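Local coordinates for transcriptional repressor PadR (Bacillus cereus, PDB 6JYI), which probably binds DNA as a dimeric PadR-like transcriptional regulator, through the helix-turn-helix domain of its family, at residues A[123-128]-A[167-172]; A[130-135]-A[160-165]. All coordinates share one frame; numbering follows the deposited sequence.

Contact 1: A[123-128]-A[167-172]; sequences DEIERK and TLKKKL
Ile125 carries most of this antiparallel helix pair. Ile125 CA lies 6.8 Å from Leu168 CA, the nearest such pair, and the CB of Ile125 points toward helix 148-175. At CB the chain forks. CG1 sits beside the backbone N, anti to the carbonyl carbon (chi1 -72°), and slides past Leu168 in the opposite direction, 3.7 Å from Leu168 CB. CD1 continues outward to the next residue, 3.6 Å from Lys169 N and 3.7 Å from Lys169 CG. It only just reaches Leu172 CD2, at 4.5 Å. On the other branch, Ile125 CG2 is 4.1 Å from Lys169 CE, near the far end of that extended chain. The lysine side chain meets Ile125 with methylene carbons, and its ammonium pairs with Glu129. Glu124 also turns methylene to its neighbour, CG lying 3.6 Å from Leu168 CD1. The chain then bends at chi2 (65°), and its carboxylate leads away. There Glu124 OE2 takes Lys128 NZ on its anti lone pair, in a salt bridge of 3.0 Å. Phe102 touches both Glu124 and Leu168. No hydrogen bond joins the two segments, so they hold by apolar packing. Aliphatic parts of Glu124 and Lys169 join it, their charges paired away from it.

Contact 2: A[130-135]-A[160-165]; sequences AYIADL and SYSAQV
Segment 160-165 runs antiparallel to 130-135, the short helix axes 10.0 Å apart. Ser160 takes no part across the pair; its OG bonds to Ser160 of the second subunit. Tyr161 follows and points at helix 114-142. Its CB lies 3.6 Å from Ile132 CG1. CG stands beside the backbone N (chi1 -73°), and this brings one ring face under Tyr131. Tyr131 CD2 sits over that face toward its rim, 3.8 Å from Tyr161 CZ. Tyr131 CB adds a second touch, 3.8 Å from Tyr161 CE2. The rings are oblique, their planes at 44° and their centroids 5.4 Å apart. The Tyr161 hydroxyl bonds to His37, whose ring meets Tyr131 edge-to-face. Ser162 comes next. Its OG is 3.2 Å from Ile132 CD1, a close polar-to-methyl contact, and is bonded to Ile158 O one turn back. Ala163 faces away and packs on Ala163 of the second subunit. Val165 ends the run, with CG2 4.4 Å from Ile132 CD1. The arrangement is an antiparallel helical hairpin; one helix also lies in the dimer interface, as in the C-terminal dimerisation region of PadR-like regulators.

Overall arrangement
Both contacts join helix 114-142 to helix 148-175, and contact 2 is nested inside the chain loop closed by contact 1. Their centres are 10 Å apart. Contact 1 is partly buried and lies farther from the centre of the chain; contact 2 is a surface contact nearer to it. Contact 1 relies on aliphatic chains backed by Phe102, whereas contact 2 adds aromatic rings and a link to His37. Lys128 ties them together: its NZ probably bonds to Gln164 OE1, and its chain packs on Tyr161 and Val165. It also pairs with Asp96 of the second subunit. That subunit touches both contacts.

Contact 1: A[123-128]-A[167-172]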
loop_
_atom_site.group_PDB
_atom_site.type_symbol
_atom_site.label_atom_id
_atom_site.label_comp_id
_atom_site.label_asym_id
_atom_site.label_seq_id
_atom_site.Cartn_x
_atom_site.Cartn_y
_atom_site.Cartn_z
ATOM N N ASP A 123 -15.652 -10.798 3.221
ATOM C CA ASP A 123 -15.054 -10.520 1.901
ATOM C C ASP A 123 -13.539 -10.293 1.955
ATOM O O ASP A 123 -12.792 -10.754 1.082
ATOM C CB ASP A 123 -15.679 -9.270 1.271
ATOM C CG ASP A 123 -17.118 -9.464 0.933
ATOM O OD1 ASP A 123 -17.519 -10.627 0.771
ATOM O OD2 ASP A 123 -17.852 -8.459 0.861
ATOM N N GLU A 124 -13.109 -9.554 2.969
ATOM C CA GLU A 124 -11.689 -9.220 3.157
ATOM C C GLU A 124 -10.848 -10.448 3.525
ATOM O O GLU A 124 -9.739 -10.641 3.007
ATOM C CB GLU A 124 -11.560 -8.163 4.250
ATOM C CG GLU A 124 -10.199 -7.538 4.331
ATOM C CD GLU A 124 -9.871 -6.747 3.082
ATOM O OE1 GLU A 124 -10.784 -6.552 2.233
ATOM O OE2 GLU A 124 -8.710 -6.313 2.983
ATOM N N ILE A 125 -11.396 -11.292 4.388
ATOM C CA ILE A 125 -10.776 -12.571 4.701
ATOM C C ILE A 125 -10.629 -13.404 3.421
ATOM O O ILE A 125 -9.550 -13.929 3.125
ATOM C CB ILE A 125 -11.591 -13.323 5.775
ATOM C CG1 ILE A 125 -11.400 -12.638 7.138
ATOM C CG2 ILE A 125 -11.187 -14.780 5.853
ATOM C CD1 ILE A 125 -12.332 -13.156 8.258
ATOM N N GLU A 126 -11.703 -13.492 2.645
ATOM C CA GLU A 126 -11.696 -14.334 1.438
ATOM C C GLU A 126 -10.657 -13.815 0.439
ATOM O O GLU A 126 -9.885 -14.599 -0.126
ATOM C CB GLU A 126 -13.104 -14.414 0.815
ATOM N N ARG A 127 -10.628 -12.493 0.261
ATOM C CA ARG A 127 -9.654 -11.814 -0.594
ATOM C C ARG A 127 -8.208 -12.102 -0.206
ATOM O O ARG A 127 -7.434 -12.536 -1.041
ATOM C CB ARG A 127 -9.870 -10.302 -0.562
ATOM C CG ARG A 127 -11.044 -9.828 -1.403
ATOM C CD ARG A 127 -11.203 -8.308 -1.357
ATOM N NE ARG A 127 -12.620 -7.932 -1.383
ATOM C CZ ARG A 127 -13.083 -6.706 -1.627
ATOM N NH1 ARG A 127 -12.253 -5.672 -1.864
ATOM N NH2 ARG A 127 -14.395 -6.510 -1.619
ATOM N N LYS A 128 -7.855 -11.874 1.057
ATOM C CA LYS A 128 -6.473 -12.070 1.513
ATOM C C LYS A 128 -6.066 -13.542 1.439
ATOM O O LYS A 128 -4.926 -13.850 1.077
ATOM C CB LYS A 128 -6.239 -11.475 2.915
ATOM C CG LYS A 128 -6.391 -9.920 2.985
ATOM C CD LYS A 128 -5.106 -9.222 2.665
ATOM C CE LYS A 128 -5.275 -7.756 2.204
ATOM N NZ LYS A 128 -5.790 -6.841 3.256
ATOM N N THR A 167 -6.324 -11.988 12.399
ATOM C CA THR A 167 -6.916 -10.910 13.176
ATOM C C THR A 167 -8.381 -10.726 12.815
ATOM O O THR A 167 -9.226 -10.653 13.692
ATOM C CB THR A 167 -6.167 -9.585 12.980
ATOM O OG1 THR A 167 -4.857 -9.692 13.538
ATOM C CG2 THR A 167 -6.890 -8.437 13.664
ATOM N N LEU A 168 -8.688 -10.718 11.528
ATOM C CA LEU A 168 -10.054 -10.496 11.084
ATOM C C LEU A 168 -10.989 -11.625 11.468
ATOM O O LEU A 168 -12.124 -11.362 11.881
ATOM C CB LEU A 168 -10.119 -10.217 9.575
ATOM C CG LEU A 168 -9.545 -8.860 9.160
ATOM C CD1 LEU A 168 -9.494 -8.764 7.639
ATOM C CD2 LEU A 168 -10.329 -7.680 9.743
ATOM N N LYS A 169 -10.525 -12.871 11.357
ATOM C CA LYS A 169 -11.301 -14.019 11.850
ATOM C C LYS A 169 -11.713 -13.848 13.310
ATOM O O LYS A 169 -12.854 -14.149 13.679
ATOM C CB LYS A 169 -10.524 -15.320 11.663
ATOM C CG LYS A 169 -10.479 -15.760 10.215
ATOM C CD LYS A 169 -9.646 -16.989 10.043
ATOM C CE LYS A 169 -9.749 -17.498 8.627
ATOM N NZ LYS A 169 -8.885 -18.688 8.415
ATOM N N LYS A 170 -10.787 -13.359 14.133
ATOM C CA LYS A 170 -11.069 -13.065 15.549
ATOM C C LYS A 170 -12.061 -11.929 15.756
ATOM O O LYS A 170 -12.930 -12.000 16.626
ATOM C CB LYS A 170 -9.770 -12.775 16.306
ATOM C CG LYS A 170 -8.966 -14.036 16.541
ATOM C CD LYS A 170 -7.455 -13.815 16.598
ATOM C CE LYS A 170 -6.757 -15.067 17.180
ATOM N NZ LYS A 170 -5.355 -15.197 16.692
ATOM N N LYS A 171 -11.941 -10.874 14.967
ATOM C CA LYS A 171 -12.915 -9.797 15.040
ATOM C C LYS A 171 -14.318 -10.295 14.670
ATOM O O LYS A 171 -15.308 -9.904 15.296
ATOM C CB LYS A 171 -12.486 -8.617 14.160
ATOM C CG LYS A 171 -11.134 -8.010 14.555
ATOM C CD LYS A 171 -11.170 -7.470 15.983
ATOM C CE LYS A 171 -9.851 -6.878 16.383
ATOM N NZ LYS A 171 -9.851 -6.265 17.719
ATOM N N LEU A 172 -14.387 -11.175 13.673
ATOM C CA LEU A 172 -15.650 -11.772 13.250
ATOM C C LEU A 172 -16.258 -12.622 14.374
ATOM O O LEU A 172 -17.431 -12.435 14.739
ATOM C CB LEU A 172 -15.437 -12.600 11.977
ATOM C CG LEU A 172 -16.685 -12.962 11.164
ATOM C CD1 LEU A 172 -17.309 -11.687 10.582
ATOM C CD2 LEU A 172 -16.335 -13.955 10.058
#

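Contact 2: A[130-135]-A[160-165]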
loop_
_atom_site.group_PDB
_atom_site.type_symbol
_atom_site.label_atom_id
_atom_site.label_comp_id
_atom_site.label_asym_id
_atom_site.label_seq_id
_atom_site.Cartn_x
_atom_site.Cartn_y
_atom_site.Cartn_z
ATOM N N ALA A 130 -7.168 -15.737 -0.793
ATOM C CA ALA A 130 -6.895 -15.959 -2.224
ATOM C C ALA A 130 -5.498 -15.439 -2.638
ATOM O O ALA A 130 -4.722 -16.189 -3.256
ATOM C CB ALA A 130 -7.982 -15.319 -3.077
ATOM N N TYR A 131 -5.176 -14.200 -2.255
ATOM C CA TYR A 131 -3.842 -13.591 -2.533
ATOM C C TYR A 131 -2.716 -14.463 -1.999
ATOM O O TYR A 131 -1.690 -14.659 -2.666
ATOM C CB TYR A 131 -3.637 -12.244 -1.857
ATOM C CG TYR A 131 -4.561 -11.091 -2.189
ATOM C CD1 TYR A 131 -5.237 -10.993 -3.399
ATOM C CD2 TYR A 131 -4.700 -10.051 -1.271
ATOM C CE1 TYR A 131 -6.082 -9.891 -3.660
ATOM C CE2 TYR A 131 -5.529 -8.962 -1.507
ATOM C CZ TYR A 131 -6.226 -8.883 -2.693
ATOM O OH TYR A 131 -7.038 -7.773 -2.885
ATOM N N ILE A 132 -2.899 -14.966 -0.783
ATOM C CA ILE A 132 -1.901 -15.808 -0.156
ATOM C C ILE A 132 -1.636 -16.967 -1.099
ATOM O O ILE A 132 -0.523 -17.063 -1.616
ATOM C CB ILE A 132 -2.317 -16.265 1.264
ATOM C CG1 ILE A 132 -2.170 -15.088 2.252
ATOM C CG2 ILE A 132 -1.455 -17.412 1.740
ATOM C CD1 ILE A 132 -2.784 -15.353 3.665
ATOM N N ALA A 133 -2.665 -17.793 -1.344
ATOM C CA ALA A 133 -2.603 -18.916 -2.313
ATOM C C ALA A 133 -2.037 -18.545 -3.695
ATOM O O ALA A 133 -1.199 -19.242 -4.237
ATOM C CB ALA A 133 -3.995 -19.553 -2.475
ATOM N N ASP A 134 -2.497 -17.458 -4.280
ATOM C CA ASP A 134 -2.015 -17.074 -5.607
ATOM C C ASP A 134 -0.469 -16.932 -5.580
ATOM O O ASP A 134 0.261 -17.648 -6.280
ATOM C CB ASP A 134 -2.682 -15.749 -6.031
ATOM C CG ASP A 134 -2.820 -15.604 -7.550
ATOM O OD1 ASP A 134 -3.282 -16.565 -8.231
ATOM O OD2 ASP A 134 -2.470 -14.510 -8.054
ATOM N N LEU A 135 -0.006 -16.079 -4.674
ATOM C CA LEU A 135 1.319 -15.479 -4.708
ATOM C C LEU A 135 2.460 -16.483 -4.778
ATOM O O LEU A 135 3.379 -16.327 -5.556
ATOM C CB LEU A 135 1.488 -14.568 -3.491
ATOM C CG LEU A 135 2.502 -13.439 -3.545
ATOM C CD1 LEU A 135 2.396 -12.668 -4.870
ATOM C CD2 LEU A 135 2.293 -12.528 -2.351
ATOM N N SER A 160 2.398 -10.958 6.441
ATOM C CA SER A 160 1.518 -9.853 6.706
ATOM C C SER A 160 0.051 -10.169 6.392
ATOM O O SER A 160 -0.819 -9.994 7.230
ATOM C CB SER A 160 2.020 -8.637 5.922
ATOM O OG SER A 160 1.046 -7.628 5.948
ATOM N N TYR A 161 -0.221 -10.693 5.206
ATOM C CA TYR A 161 -1.561 -11.135 4.868
ATOM C C TYR A 161 -2.139 -12.164 5.824
ATOM O O TYR A 161 -3.343 -12.118 6.152
ATOM C CB TYR A 161 -1.599 -11.736 3.471
ATOM C CG TYR A 161 -1.488 -10.769 2.312
ATOM C CD1 TYR A 161 -1.979 -9.480 2.388
ATOM C CD2 TYR A 161 -0.952 -11.190 1.102
ATOM C CE1 TYR A 161 -1.890 -8.612 1.297
ATOM C CE2 TYR A 161 -0.865 -10.362 0.030
ATOM C CZ TYR A 161 -1.334 -9.073 0.115
ATOM O OH TYR A 161 -1.243 -8.264 -0.996
ATOM N N SER A 162 -1.321 -13.131 6.229
ATOM C CA SER A 162 -1.798 -14.180 7.111
ATOM C C SER A 162 -2.164 -13.619 8.485
ATOM O O SER A 162 -3.122 -14.073 9.121
ATOM C CB SER A 162 -0.772 -15.312 7.234
ATOM O OG SER A 162 -0.586 -15.925 5.960
ATOM N N ALA A 163 -1.423 -12.620 8.930
ATOM C CA ALA A 163 -1.667 -12.028 10.232
ATOM C C ALA A 163 -2.920 -11.187 10.139
ATOM O O ALA A 163 -3.744 -11.199 11.061
ATOM C CB ALA A 163 -0.475 -11.202 10.672
ATOM N N GLN A 164 -3.104 -10.491 9.017
ATOM C CA GLN A 164 -4.374 -9.758 8.787
ATOM C C GLN A 164 -5.579 -10.691 8.805
ATOM O O GLN A 164 -6.565 -10.392 9.446
ATOM C CB GLN A 164 -4.355 -9.015 7.464
ATOM C CG GLN A 164 -3.383 -7.843 7.462
ATOM C CD GLN A 164 -3.088 -7.359 6.074
ATOM O OE1 GLN A 164 -3.934 -7.465 5.189
ATOM N NE2 GLN A 164 -1.878 -6.869 5.849
ATOM N N VAL A 165 -5.481 -11.814 8.081
ATOM C CA VAL A 165 -6.552 -12.832 8.081
ATOM C C VAL A 165 -6.891 -13.332 9.491
ATOM O O VAL A 165 -8.066 -13.343 9.879
ATOM C CB VAL A 165 -6.213 -14.004 7.138
ATOM C CG1 VAL A 165 -7.195 -15.174 7.333
ATOM C CG2 VAL A 165 -6.214 -13.504 5.674
#